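Local coordinates for protein aminoglycoside 6-adenylyltransferase (Bacillus subtilis, PDB 2PBE) that transfers the adenylyl group of ATP to the O-6 position of streptomycin and so mediates bacterial resistance to this antibiotic, at residues L14-A17 and L18-R22; P84-G87 and N88-S91; R110-E113 and D114-N118; F208-G211 and K212-F216. All coordinates share one frame; numbering follows the deposited sequence.

Interaction 1: L14-A17 and L18-R22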
# COMPACT_ATOMS: atom_id res chain seq x y z
N LEU A 14 7.22 -0.29 8.32
CA LEU A 14 5.86 0.10 8.00
C LEU A 14 4.92 -0.40 9.10
O LEU A 14 4.05 0.33 9.59
CB LEU A 14 5.47 -0.50 6.65
CG LEU A 14 4.29 -0.06 5.80
CD1 LEU A 14 2.99 -0.59 6.36
CD2 LEU A 14 4.29 1.47 5.70
N ASP A 15 5.13 -1.65 9.50
CA ASP A 15 4.31 -2.27 10.52
C ASP A 15 4.44 -1.54 11.85
O ASP A 15 3.46 -1.35 12.58
CB ASP A 15 4.72 -3.73 10.70
CG ASP A 15 3.66 -4.53 11.40
OD1 ASP A 15 2.59 -4.73 10.78
OD2 ASP A 15 3.90 -4.96 12.56
N PHE A 16 5.65 -1.12 12.15
CA PHE A 16 5.89 -0.40 13.39
C PHE A 16 5.06 0.87 13.43
O PHE A 16 4.29 1.10 14.37
CB PHE A 16 7.36 -0.02 13.52
CG PHE A 16 7.66 0.70 14.79
CD1 PHE A 16 7.51 0.05 16.04
CD2 PHE A 16 8.06 2.04 14.77
CE1 PHE A 16 7.75 0.73 17.26
CE2 PHE A 16 8.31 2.75 15.98
CZ PHE A 16 8.15 2.09 17.23
N ALA A 17 5.22 1.69 12.39
CA ALA A 17 4.52 2.96 12.28
C ALA A 17 3.01 2.78 12.40
O ALA A 17 2.36 3.53 13.14
CB ALA A 17 4.85 3.61 10.97
N LEU A 18 2.47 1.80 11.68
CA LEU A 18 1.04 1.51 11.68
C LEU A 18 0.45 1.36 13.07
O LEU A 18 -0.63 1.87 13.35
CB LEU A 18 0.74 0.23 10.90
CG LEU A 18 0.67 0.27 9.37
CD1 LEU A 18 0.54 -1.14 8.82
CD2 LEU A 18 -0.52 1.10 8.94
N ASN A 19 1.16 0.65 13.94
CA ASN A 19 0.67 0.40 15.28
C ASN A 19 1.00 1.46 16.30
O ASN A 19 0.39 1.48 17.36
CB ASN A 19 1.18 -0.94 15.77
CG ASN A 19 0.80 -2.07 14.86
OD1 ASN A 19 -0.33 -2.13 14.36
ND2 ASN A 19 1.72 -2.99 14.64
N ASP A 20 1.95 2.33 15.99
CA ASP A 20 2.30 3.36 16.94
C ASP A 20 1.53 4.66 16.74
O ASP A 20 1.61 5.31 15.70
CB ASP A 20 3.80 3.63 16.91
CG ASP A 20 4.30 4.18 18.22
OD1 ASP A 20 5.19 3.57 18.85
OD2 ASP A 20 3.77 5.22 18.63
N GLU A 21 0.77 5.02 17.78
CA GLU A 21 -0.07 6.21 17.79
C GLU A 21 0.66 7.54 17.69
O GLU A 21 0.06 8.54 17.31
CB GLU A 21 -0.99 6.19 19.02
CG GLU A 21 -2.14 5.17 18.90
CD GLU A 21 -3.20 5.29 19.98
OE1 GLU A 21 -3.61 6.43 20.27
OE2 GLU A 21 -3.65 4.25 20.51
N ARG A 22 1.95 7.58 18.04
CA ARG A 22 2.68 8.84 17.94
C ARG A 22 3.12 9.06 16.49
O ARG A 22 3.32 10.20 16.07
CB ARG A 22 3.94 8.85 18.83
CG ARG A 22 3.73 8.51 20.29
CD ARG A 22 4.41 7.20 20.58
NE ARG A 22 5.54 7.30 21.50
CZ ARG A 22 6.43 6.33 21.69
NH1 ARG A 22 6.34 5.19 21.01
NH2 ARG A 22 7.41 6.50 22.58
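The last turn of helix 6-19 holds this contact, in which Leu14 and Leu18 meet one turn apart before the chain leaves for strand 23-28. Leu18 N makes a regular i to i+4 bond to Leu14 O (3.0 Å, N-H...O 165°). Alongside it, Leu14 CD1 touches Leu18 CD1 at 3.5 Å. A chi1 of -164° swings Leu14 CG beside its own carbonyl carbon, toward Leu18. Beyond this pair the bonding weakens: Asn19 N divides between Asp15 O and Phe16 O, and Asp20 N reaches Phe16 O and Ala17 O, all weakly. Phe16 and Asp20 run side by side in one direction, CZ of Phe16 lying 3.7 Å from OD1 of Asp20, with ring and carboxylate planes 58° apart. Asp20 OD1 offers its syn lone pair to Arg22 NH1 at 2.9 Å, almost within the guanidinium plane, as a salt bridge; Arg22 NH2 goes on to Ser56. Lys129 NZ hydrogen-bonds to Ala17 O and Asp20 O, where its positive charge would probably suit the helix end. An Asx turn from Asp20 OD2, less surely placed, to Arg22 N follows. Weak, shared bonds after regular i to i+4 ones are typical of a helix C-terminus.

Interaction 2: P84-G87 and N88-S91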
# COMPACT_ATOMS: atom_id res chain seq x y z
N PRO A 84 24.89 18.73 18.76
CA PRO A 84 23.73 18.36 17.94
C PRO A 84 23.39 19.57 17.09
O PRO A 84 23.42 20.71 17.59
CB PRO A 84 22.63 18.09 18.97
CG PRO A 84 23.36 18.02 20.33
CD PRO A 84 24.50 18.98 20.16
N GLU A 85 23.08 19.35 15.82
CA GLU A 85 22.70 20.43 14.94
C GLU A 85 21.85 19.94 13.79
O GLU A 85 22.18 20.10 12.61
CB GLU A 85 23.92 21.20 14.43
CG GLU A 85 25.19 20.40 14.23
CD GLU A 85 26.44 21.24 14.47
OE1 GLU A 85 26.61 21.73 15.61
OE2 GLU A 85 27.24 21.40 13.51
N LEU A 86 20.73 19.33 14.16
CA LEU A 86 19.78 18.80 13.21
C LEU A 86 18.40 19.31 13.64
O LEU A 86 17.41 18.57 13.65
CB LEU A 86 19.83 17.26 13.20
CG LEU A 86 19.12 16.51 12.05
CD1 LEU A 86 19.77 16.87 10.71
CD2 LEU A 86 19.17 14.99 12.29
N GLY A 87 18.36 20.58 14.03
CA GLY A 87 17.12 21.20 14.47
C GLY A 87 16.44 20.48 15.61
O GLY A 87 17.06 20.22 16.64
N ASN A 88 15.16 20.16 15.42
CA ASN A 88 14.38 19.46 16.43
C ASN A 88 14.26 17.99 16.12
O ASN A 88 13.41 17.28 16.67
CB ASN A 88 12.98 20.05 16.51
CG ASN A 88 12.95 21.28 17.33
OD1 ASN A 88 13.19 21.23 18.55
ND2 ASN A 88 12.69 22.42 16.69
N TRP A 89 15.12 17.54 15.20
CA TRP A 89 15.11 16.14 14.83
C TRP A 89 15.91 15.38 15.84
O TRP A 89 16.60 15.95 16.69
CB TRP A 89 15.79 15.91 13.49
CG TRP A 89 15.23 16.50 12.22
CD1 TRP A 89 15.69 16.21 10.96
CD2 TRP A 89 14.22 17.51 12.04
NE1 TRP A 89 15.05 16.96 10.02
CE2 TRP A 89 14.14 17.77 10.64
CE3 TRP A 89 13.38 18.22 12.92
CZ2 TRP A 89 13.25 18.72 10.08
CZ3 TRP A 89 12.48 19.17 12.38
CH2 TRP A 89 12.43 19.41 10.96
N PHE A 90 15.83 14.07 15.69
CA PHE A 90 16.57 13.13 16.51
C PHE A 90 16.61 11.90 15.64
O PHE A 90 15.57 11.41 15.20
CB PHE A 90 15.83 12.84 17.82
CG PHE A 90 16.74 12.32 18.90
CD1 PHE A 90 17.61 13.20 19.58
CD2 PHE A 90 16.76 10.96 19.22
CE1 PHE A 90 18.49 12.71 20.58
CE2 PHE A 90 17.64 10.45 20.22
CZ PHE A 90 18.51 11.33 20.90
N SER A 91 17.80 11.40 15.37
CA SER A 91 17.91 10.23 14.53
C SER A 91 18.73 9.13 15.17
O SER A 91 19.31 9.31 16.23
CB SER A 91 18.52 10.64 13.21
OG SER A 91 19.75 11.29 13.43
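Asn88 follows Gly87 at the corner of a type II' beta turn that runs from Leu86 to Trp89. Gly87 takes the second position of the turn, with a positive phi (56°) that glycine adopts easily. Asn88 itself takes the third; the bond from its CA to CB leads away from the preceding residues, and its side chain touches Glu111. Trp89 N donates to Leu86 O at 3.0 Å, closing the turn. The Trp89 side chain turns back toward Leu86. Its CG lies beside its own backbone N (chi1 -64°), which sets CD1 of the indole 3.6 Å from Leu86 CG, the two side chains crossing at about a right angle. The CD2 branch of Leu86 lies 3.7 Å from Trp89 CB. Leu86 CG and CD2 thus lie against CB and the CD1 corner of Trp89. The bond from CA to CB of Phe90 leads away. Ser91 comes back to the leucine, its OG 3.9 Å from Leu86 CD2; its hydroxyl is hydrogen-bonded to Glu77 OE1. The turn thus leads the loop that follows strand 70-74 into strand 90-96. Beside it, strand 101-108 receives Trp89 on Thr105, Ile107 and Pro108 and hydrogen-bonds through the backbone of Leu106 to Phe90.

Interaction 3: R110-E113 and D114-N118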
# COMPACT_ATOMS: atom_id res chain seq x y z
N ARG A 110 4.52 18.58 13.40
CA ARG A 110 4.20 19.96 13.11
C ARG A 110 5.07 20.54 11.98
O ARG A 110 4.70 21.54 11.37
CB ARG A 110 4.37 20.80 14.39
CG ARG A 110 4.20 22.31 14.20
CD ARG A 110 2.86 22.69 13.53
NE ARG A 110 2.57 24.12 13.66
CZ ARG A 110 2.22 24.70 14.81
NH1 ARG A 110 2.12 23.97 15.92
NH2 ARG A 110 2.00 26.00 14.85
N GLU A 111 6.20 19.90 11.69
CA GLU A 111 7.13 20.40 10.67
C GLU A 111 7.07 19.70 9.32
O GLU A 111 7.99 19.84 8.51
CB GLU A 111 8.56 20.34 11.21
CG GLU A 111 8.67 20.87 12.64
CD GLU A 111 10.09 21.09 13.08
OE1 GLU A 111 10.86 21.63 12.26
OE2 GLU A 111 10.46 20.74 14.22
N ALA A 112 6.00 18.95 9.09
CA ALA A 112 5.82 18.21 7.85
C ALA A 112 5.65 19.16 6.67
O ALA A 112 6.31 19.01 5.64
CB ALA A 112 4.59 17.30 7.96
N GLU A 113 4.75 20.12 6.83
CA GLU A 113 4.47 21.13 5.82
C GLU A 113 5.76 21.79 5.34
O GLU A 113 6.04 21.81 4.15
CB GLU A 113 3.53 22.20 6.40
CG GLU A 113 2.35 21.66 7.23
CD GLU A 113 2.73 21.27 8.66
OE1 GLU A 113 3.15 20.11 8.89
OE2 GLU A 113 2.62 22.14 9.57
N ASP A 114 6.55 22.32 6.29
CA ASP A 114 7.81 22.98 5.96
C ASP A 114 8.65 22.01 5.16
O ASP A 114 9.17 22.34 4.09
CB ASP A 114 8.61 23.36 7.22
CG ASP A 114 7.92 24.41 8.09
OD1 ASP A 114 7.44 25.42 7.53
OD2 ASP A 114 7.87 24.24 9.34
N TYR A 115 8.77 20.80 5.70
CA TYR A 115 9.55 19.72 5.10
C TYR A 115 9.17 19.45 3.65
O TYR A 115 10.04 19.51 2.77
CB TYR A 115 9.33 18.44 5.90
CG TYR A 115 10.18 17.27 5.43
CD1 TYR A 115 11.43 16.98 6.03
CD2 TYR A 115 9.70 16.39 4.41
CE1 TYR A 115 12.19 15.83 5.64
CE2 TYR A 115 10.45 15.26 4.01
CZ TYR A 115 11.68 14.97 4.63
OH TYR A 115 12.32 13.81 4.26
N PHE A 116 7.90 19.13 3.43
CA PHE A 116 7.37 18.85 2.10
C PHE A 116 7.73 19.97 1.14
O PHE A 116 8.45 19.75 0.15
CB PHE A 116 5.84 18.71 2.15
CG PHE A 116 5.35 17.44 2.80
CD1 PHE A 116 4.08 17.43 3.39
CD2 PHE A 116 6.13 16.26 2.82
CE1 PHE A 116 3.56 16.24 4.01
CE2 PHE A 116 5.66 15.05 3.44
CZ PHE A 116 4.37 15.05 4.02
N ALA A 117 7.22 21.16 1.45
CA ALA A 117 7.43 22.37 0.65
C ALA A 117 8.81 22.43 0.01
O ALA A 117 8.98 22.09 -1.17
CB ALA A 117 7.21 23.62 1.50
N ASN A 118 9.80 22.84 0.80
CA ASN A 118 11.17 22.93 0.32
C ASN A 118 11.73 21.52 0.13
O ASN A 118 12.88 21.24 0.48
CB ASN A 118 12.03 23.75 1.29
CG ASN A 118 12.00 23.21 2.73
OD1 ASN A 118 12.42 22.07 3.01
ND2 ASN A 118 11.50 24.04 3.65
O HOH W 1 5.56 22.43 8.72
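Ala112 and Phe116 face each other across one turn of the short helix 112-117. Phe116 CG lies beside its own backbone N (chi1 -72°), which leans the ring back toward the start of the helix. One face of the ring is therefore set against the carbonyl oxygen of Ala112, Phe116 CG being 3.4 Å from Ala112 O, while CE1 approaches Ala112 CB at 4.2 Å. The same oxygen accepts Phe116 N at 2.7 Å in a nearly straight bond, and the ring face simply packs over it. Tyr115 is turned differently: with CG opposite its N (chi1 -175°), its CB keeps the closest contact, 3.1 Å from Ala112 O, and the ring heads off to meet Phe50 edge-to-face. At its own edge, in plane, it has CD2 of Phe116. Two further i to i+4 bonds complete the turn, Tyr115 N to Glu111 O at 3.1 Å and Ala117 N to Glu113 O at 3.0 Å. Asp114, like Phe116, bends back toward its N and brings its carboxylate near the side of Glu111. A water bridges the opening of the helix, donating to Arg110 O at 2.9 Å and accepting from Asp114 N at 2.6 Å. The carboxylates of Glu111, Glu113 and Asp114 would probably repel one another mildly, offset in part by the helix end. Glu111 stands right before the helix; acids in the first turn and a water held between Arg110 O and Asp114 N are characteristic of a helix N-terminus.

Interaction 4: F208-G211 and K212-F216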
# COMPACT_ATOMS: atom_id res chain seq x y z
N PHE A 208 -1.81 5.87 1.92
CA PHE A 208 -0.57 5.11 1.92
C PHE A 208 -0.21 4.59 0.55
O PHE A 208 -0.95 4.79 -0.41
CB PHE A 208 -0.68 3.94 2.90
CG PHE A 208 -1.84 3.04 2.64
CD1 PHE A 208 -1.70 1.91 1.82
CD2 PHE A 208 -3.10 3.30 3.21
CE1 PHE A 208 -2.80 1.02 1.56
CE2 PHE A 208 -4.23 2.44 2.97
CZ PHE A 208 -4.07 1.29 2.14
N SER A 209 0.93 3.93 0.46
CA SER A 209 1.37 3.38 -0.79
C SER A 209 1.25 1.87 -0.75
O SER A 209 1.29 1.26 0.33
CB SER A 209 2.80 3.83 -1.07
OG SER A 209 3.37 3.21 -2.20
N MSE A 210 1.06 1.26 -1.91
CA MSE A 210 0.94 -0.19 -1.99
C MSE A 210 2.34 -0.73 -2.20
O MSE A 210 2.60 -1.92 -2.01
CB MSE A 210 0.01 -0.59 -3.13
CG MSE A 210 -1.43 -0.10 -2.93
SE MSE A 210 -2.65 -0.49 -4.43
CE MSE A 210 -3.20 -2.24 -3.95
N GLY A 211 3.24 0.18 -2.57
CA GLY A 211 4.62 -0.19 -2.80
C GLY A 211 4.86 -0.74 -4.19
O GLY A 211 3.92 -1.17 -4.86
N LYS A 212 6.13 -0.73 -4.61
CA LYS A 212 6.52 -1.25 -5.92
C LYS A 212 5.94 -2.67 -6.03
O LYS A 212 6.29 -3.57 -5.26
CB LYS A 212 8.05 -1.29 -6.04
CG LYS A 212 8.55 -1.46 -7.47
CD LYS A 212 8.21 -0.23 -8.30
CE LYS A 212 8.24 -0.53 -9.80
NZ LYS A 212 7.66 0.61 -10.58
N ASN A 213 5.02 -2.85 -6.97
CA ASN A 213 4.35 -4.13 -7.20
C ASN A 213 3.49 -4.60 -6.03
O ASN A 213 3.47 -5.79 -5.69
CB ASN A 213 5.33 -5.24 -7.58
CG ASN A 213 5.72 -5.18 -9.05
OD1 ASN A 213 6.62 -4.44 -9.44
ND2 ASN A 213 5.01 -5.95 -9.88
N TYR A 214 2.78 -3.64 -5.43
CA TYR A 214 1.84 -3.91 -4.34
C TYR A 214 2.43 -4.72 -3.18
O TYR A 214 1.71 -5.44 -2.48
CB TYR A 214 0.59 -4.63 -4.92
CG TYR A 214 0.23 -4.16 -6.33
CD1 TYR A 214 -0.37 -2.89 -6.54
CD2 TYR A 214 0.59 -4.92 -7.48
CE1 TYR A 214 -0.60 -2.38 -7.87
CE2 TYR A 214 0.39 -4.43 -8.81
CZ TYR A 214 -0.21 -3.16 -9.00
OH TYR A 214 -0.39 -2.65 -10.28
N LYS A 215 3.74 -4.58 -2.97
CA LYS A 215 4.45 -5.32 -1.91
C LYS A 215 3.98 -5.07 -0.47
O LYS A 215 4.24 -5.88 0.41
CB LYS A 215 5.97 -5.06 -2.02
CG LYS A 215 6.38 -3.59 -1.91
CD LYS A 215 7.72 -3.34 -2.59
CE LYS A 215 8.91 -3.68 -1.72
NZ LYS A 215 9.17 -2.59 -0.73
N PHE A 216 3.28 -3.96 -0.24
CA PHE A 216 2.81 -3.63 1.11
C PHE A 216 1.39 -4.04 1.44
O PHE A 216 0.93 -3.88 2.57
CB PHE A 216 2.94 -2.12 1.37
CG PHE A 216 4.32 -1.58 1.23
CD1 PHE A 216 5.42 -2.23 1.83
CD2 PHE A 216 4.54 -0.39 0.52
CE1 PHE A 216 6.73 -1.71 1.72
CE2 PHE A 216 5.85 0.17 0.39
CZ PHE A 216 6.95 -0.49 1.00
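Bent at chi3 (87°), the selenomethionine side chain of Met210 carries CE toward Tyr214, while chi1 of -58° sets CG of Phe216 beside its own N, turning the ring back against Gly211, with Phe216 CD2 3.3 Å from Gly211 CA. Residues 208-216 form a compact loop that leaves strand 207-209, opened by an ST turn in which Gly211 N donates to Ser209 OG at 3.1 Å. Met210 and Tyr214 make a Met-aromatic contact: SE lies 5.2 Å from the ring centroid, 79° off the normal and so at the edge, and CE is 3.9 Å from CD1 of the tyrosine, the chains crossing at a slant. Helix 177-204 backs this pair through Leu193, and Tyr144 meets the Tyr214 ring edge-to-face. Two backbone bonds fold the loop onto itself. Phe216 N donates to Met210 O at 2.8 Å; Tyr214 N reaches Gly211 O only weakly. Gly211, at a positive phi and without a side chain, lets Phe216 and Lys215 settle against its backbone. Lys215 CG stands 4.0 Å above the centre of the Phe216 ring on one face, and helix 6-19 touches both residues through Met10. At the rim of that ring, CD2 of Phe216 lies 3.6 Å from Ser209 O, which sits near the ring plane.

Overall arrangement
Only interactions 2 and 3 touch: with centres about 15 Å apart, the Trp89 ring of the turn packs against the carboxylate of Glu111 at the start of helix 112-117, and Asn88 CB lies 3.5 Å from Glu111 OE2. Interaction 1 stands about 17 Å from interaction 4, centre to centre, and about 5 Å by nearest atoms. They share Tyr220, which packs against Leu14 and Leu18 and stacks on Phe208. Interactions 2 and 4 reach the same mixed sheet but lie about 30 Å apart between centres. Interaction 1 ends just before strand 23-28 of that sheet, and interaction 3 follows its strand 101-108.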